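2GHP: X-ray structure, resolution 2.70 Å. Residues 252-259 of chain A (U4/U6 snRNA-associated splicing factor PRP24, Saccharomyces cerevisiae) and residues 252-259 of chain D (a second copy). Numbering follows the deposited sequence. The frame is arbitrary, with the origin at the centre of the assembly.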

# COMPACT_ATOMS: atom_id res chain seq x y z
N PHE A 252 -3.89 -11.37 25.64
CA PHE A 252 -3.16 -12.32 24.79
C PHE A 252 -2.25 -11.60 23.78
O PHE A 252 -2.24 -11.93 22.58
N ASN A 253 -1.46 -10.66 24.29
CA ASN A 253 -0.81 -9.62 23.49
C ASN A 253 -1.84 -8.94 22.62
O ASN A 253 -1.57 -8.52 21.50
N ASN A 254 -3.04 -8.84 23.18
CA ASN A 254 -4.21 -8.36 22.47
C ASN A 254 -4.76 -7.08 23.09
O ASN A 254 -5.72 -6.50 22.56
N CYS A 255 -4.13 -6.63 24.18
CA CYS A 255 -4.51 -5.42 24.93
C CYS A 255 -4.76 -4.20 24.07
O CYS A 255 -4.10 -4.00 23.05
N CYS A 256 -5.67 -3.35 24.52
CA CYS A 256 -5.97 -2.17 23.77
C CYS A 256 -6.32 -0.97 24.64
O CYS A 256 -6.64 -1.11 25.82
N ALA A 257 -6.25 0.20 24.01
CA ALA A 257 -6.50 1.47 24.64
C ALA A 257 -7.28 2.36 23.69
O ALA A 257 -7.09 2.27 22.47
N PHE A 258 -8.13 3.22 24.22
CA PHE A 258 -8.81 4.21 23.41
C PHE A 258 -8.32 5.60 23.74
O PHE A 258 -8.15 5.94 24.91
N MSE A 259 -8.11 6.41 22.71
CA MSE A 259 -7.70 7.79 22.92
C MSE A 259 -8.58 8.79 22.16
O MSE A 259 -8.74 8.67 20.94
N PHE D 252 -15.44 -5.40 23.27
CA PHE D 252 -14.97 -4.31 22.40
C PHE D 252 -14.78 -4.76 20.94
O PHE D 252 -14.17 -4.04 20.12
N ASN D 253 -15.31 -5.94 20.60
CA ASN D 253 -15.05 -6.55 19.29
C ASN D 253 -13.55 -6.68 19.08
O ASN D 253 -13.05 -6.43 17.99
N ASN D 254 -12.84 -7.05 20.15
CA ASN D 254 -11.41 -7.31 20.12
C ASN D 254 -11.13 -8.77 20.48
O ASN D 254 -10.17 -9.07 21.20
N CYS D 255 -11.97 -9.67 20.00
CA CYS D 255 -11.74 -11.10 20.15
C CYS D 255 -10.81 -11.60 19.07
O CYS D 255 -10.79 -11.08 17.95
N CYS D 256 -10.07 -12.64 19.42
CA CYS D 256 -9.19 -13.26 18.46
C CYS D 256 -9.22 -14.78 18.52
O CYS D 256 -9.80 -15.38 19.42
N ALA D 257 -8.58 -15.39 17.55
CA ALA D 257 -8.50 -16.81 17.47
C ALA D 257 -7.24 -17.12 16.66
O ALA D 257 -6.80 -16.30 15.88
N PHE D 258 -6.66 -18.29 16.90
CA PHE D 258 -5.49 -18.74 16.16
C PHE D 258 -5.89 -19.93 15.32
O PHE D 258 -6.72 -20.75 15.73
N MSE D 259 -5.30 -20.02 14.14
CA MSE D 259 -5.51 -21.11 13.22
C MSE D 259 -4.15 -21.56 12.73
O MSE D 259 -3.33 -20.73 12.32

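Two copies of the same segment meet here in a small, nearly symmetric contact, with a pair of asparagines at its centre and a phenylalanine pair at each end, burying 380 Å² in all. The segments run roughly antiparallel, their end-to-end directions 152° apart, so the start of each lies near the strand of the other; the register centres on N254(A) and N254(D), whose CA atoms are 7.6 Å apart.

Both central asparagines point toward the opposite stretch with chi1 in t, which carries each carboxamide across to the partner's backbone. The ND2 of N254(D) donates a hydrogen bond to the backbone O of N254(A), 2.8 Å away; in the reciprocal pair, ND2 of N254(A) lies 3.0 Å from O of N254(D). Asparagine suits this position because its short side chain brings an NH2 group within reach of the partner's backbone carbonyl. The two OD1 atoms, one from N254(A) and one from N254(D), are 3.5 Å apart, but both are acceptors and do not bond.

C256(A) and C256(D), both in p, point toward the other stretch. Their compact thiols fit beside the amides: SG of C256(A) is 3.7 Å from ND2 of N254(D), and SG of C256(D) is equally far from ND2 of N254(A). The neighbouring C255(A) and C255(D) side chains point away.

At the ends, F258(A) and F258(D), both in m, reach F252(D) and F252(A); large flat rings give these ends apolar surface to pack together. CE2 of F258(D) sits over one face of the F252(A) ring, 3.6 Å from CE1 of F252(A), with the planes inclined at 51°. In the counterpart, CD1 of F252(D) approaches the edge of the F258(A) ring, 3.9 Å from CE2 of F258(A). Chi1 is -139° in F252(A) but m in F252(D), so the symmetry is only approximate.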

# COMPACT_ATOMS: atom_id res chain seq x y z
CB PHE A 252 -4.14 -13.24 24.06
CG PHE A 252 -3.69 -14.66 24.00
CD1 PHE A 252 -2.60 -15.04 23.20
CD2 PHE A 252 -4.33 -15.63 24.77
CE1 PHE A 252 -2.17 -16.36 23.16
CE2 PHE A 252 -3.91 -16.96 24.74
CZ PHE A 252 -2.83 -17.33 23.93
CB ASN A 253 0.35 -10.20 22.67
CG ASN A 253 1.54 -10.53 23.54
OD1 ASN A 253 2.12 -9.65 24.18
ND2 ASN A 253 1.92 -11.81 23.57
CB ASN A 254 -5.28 -9.45 22.45
CG ASN A 254 -6.17 -9.36 21.22
OD1 ASN A 254 -5.82 -8.72 20.21
ND2 ASN A 254 -7.33 -10.00 21.29
CB CYS A 255 -3.42 -5.03 25.90
SG CYS A 255 -2.85 -6.39 26.86
CB CYS A 256 -7.10 -2.45 22.80
SG CYS A 256 -8.63 -2.78 23.62
CB ALA A 257 -5.18 2.12 24.95
CB PHE A 258 -10.32 4.16 23.63
CG PHE A 258 -10.94 2.84 23.29
CD1 PHE A 258 -11.28 2.52 21.98
CD2 PHE A 258 -11.20 1.91 24.29
CE1 PHE A 258 -11.85 1.29 21.69
CE2 PHE A 258 -11.78 0.69 24.00
CZ PHE A 258 -12.10 0.38 22.71
CB MSE A 259 -6.24 7.94 22.51
CG MSE A 259 -5.60 9.22 22.96
SE MSE A 259 -3.77 9.24 22.37
CE MSE A 259 -3.07 7.83 23.64
CB PHE D 252 -13.66 -3.71 22.95
CG PHE D 252 -13.67 -3.48 24.41
CD1 PHE D 252 -14.18 -2.30 24.94
CD2 PHE D 252 -13.21 -4.46 25.28
CE1 PHE D 252 -14.22 -2.09 26.32
CE2 PHE D 252 -13.24 -4.27 26.66
CZ PHE D 252 -13.75 -3.08 27.18
CB ASN D 253 -15.68 -5.75 18.14
CG ASN D 253 -17.20 -5.65 18.26
OD1 ASN D 253 -17.93 -6.36 17.57
ND2 ASN D 253 -17.67 -4.76 19.12
CB ASN D 254 -10.68 -6.36 21.06
CG ASN D 254 -9.16 -6.40 20.89
OD1 ASN D 254 -8.65 -6.72 19.81
ND2 ASN D 254 -8.44 -6.08 21.97
CB CYS D 255 -13.03 -11.87 20.03
SG CYS D 255 -14.13 -11.52 21.33
CB CYS D 256 -7.79 -12.77 18.68
SG CYS D 256 -7.15 -13.52 20.11
CB ALA D 257 -9.74 -17.37 16.79
CB PHE D 258 -4.37 -19.13 17.11
CG PHE D 258 -3.91 -18.03 17.99
CD1 PHE D 258 -2.94 -17.14 17.56
CD2 PHE D 258 -4.46 -17.86 19.25
CE1 PHE D 258 -2.52 -16.10 18.38
CE2 PHE D 258 -4.05 -16.82 20.08
CZ PHE D 258 -3.08 -15.94 19.64
CB MSE D 259 -6.34 -20.62 12.04
CG MSE D 259 -6.75 -21.71 11.09
SE MSE D 259 -8.02 -21.02 9.84
CE MSE D 259 -9.46 -20.61 11.08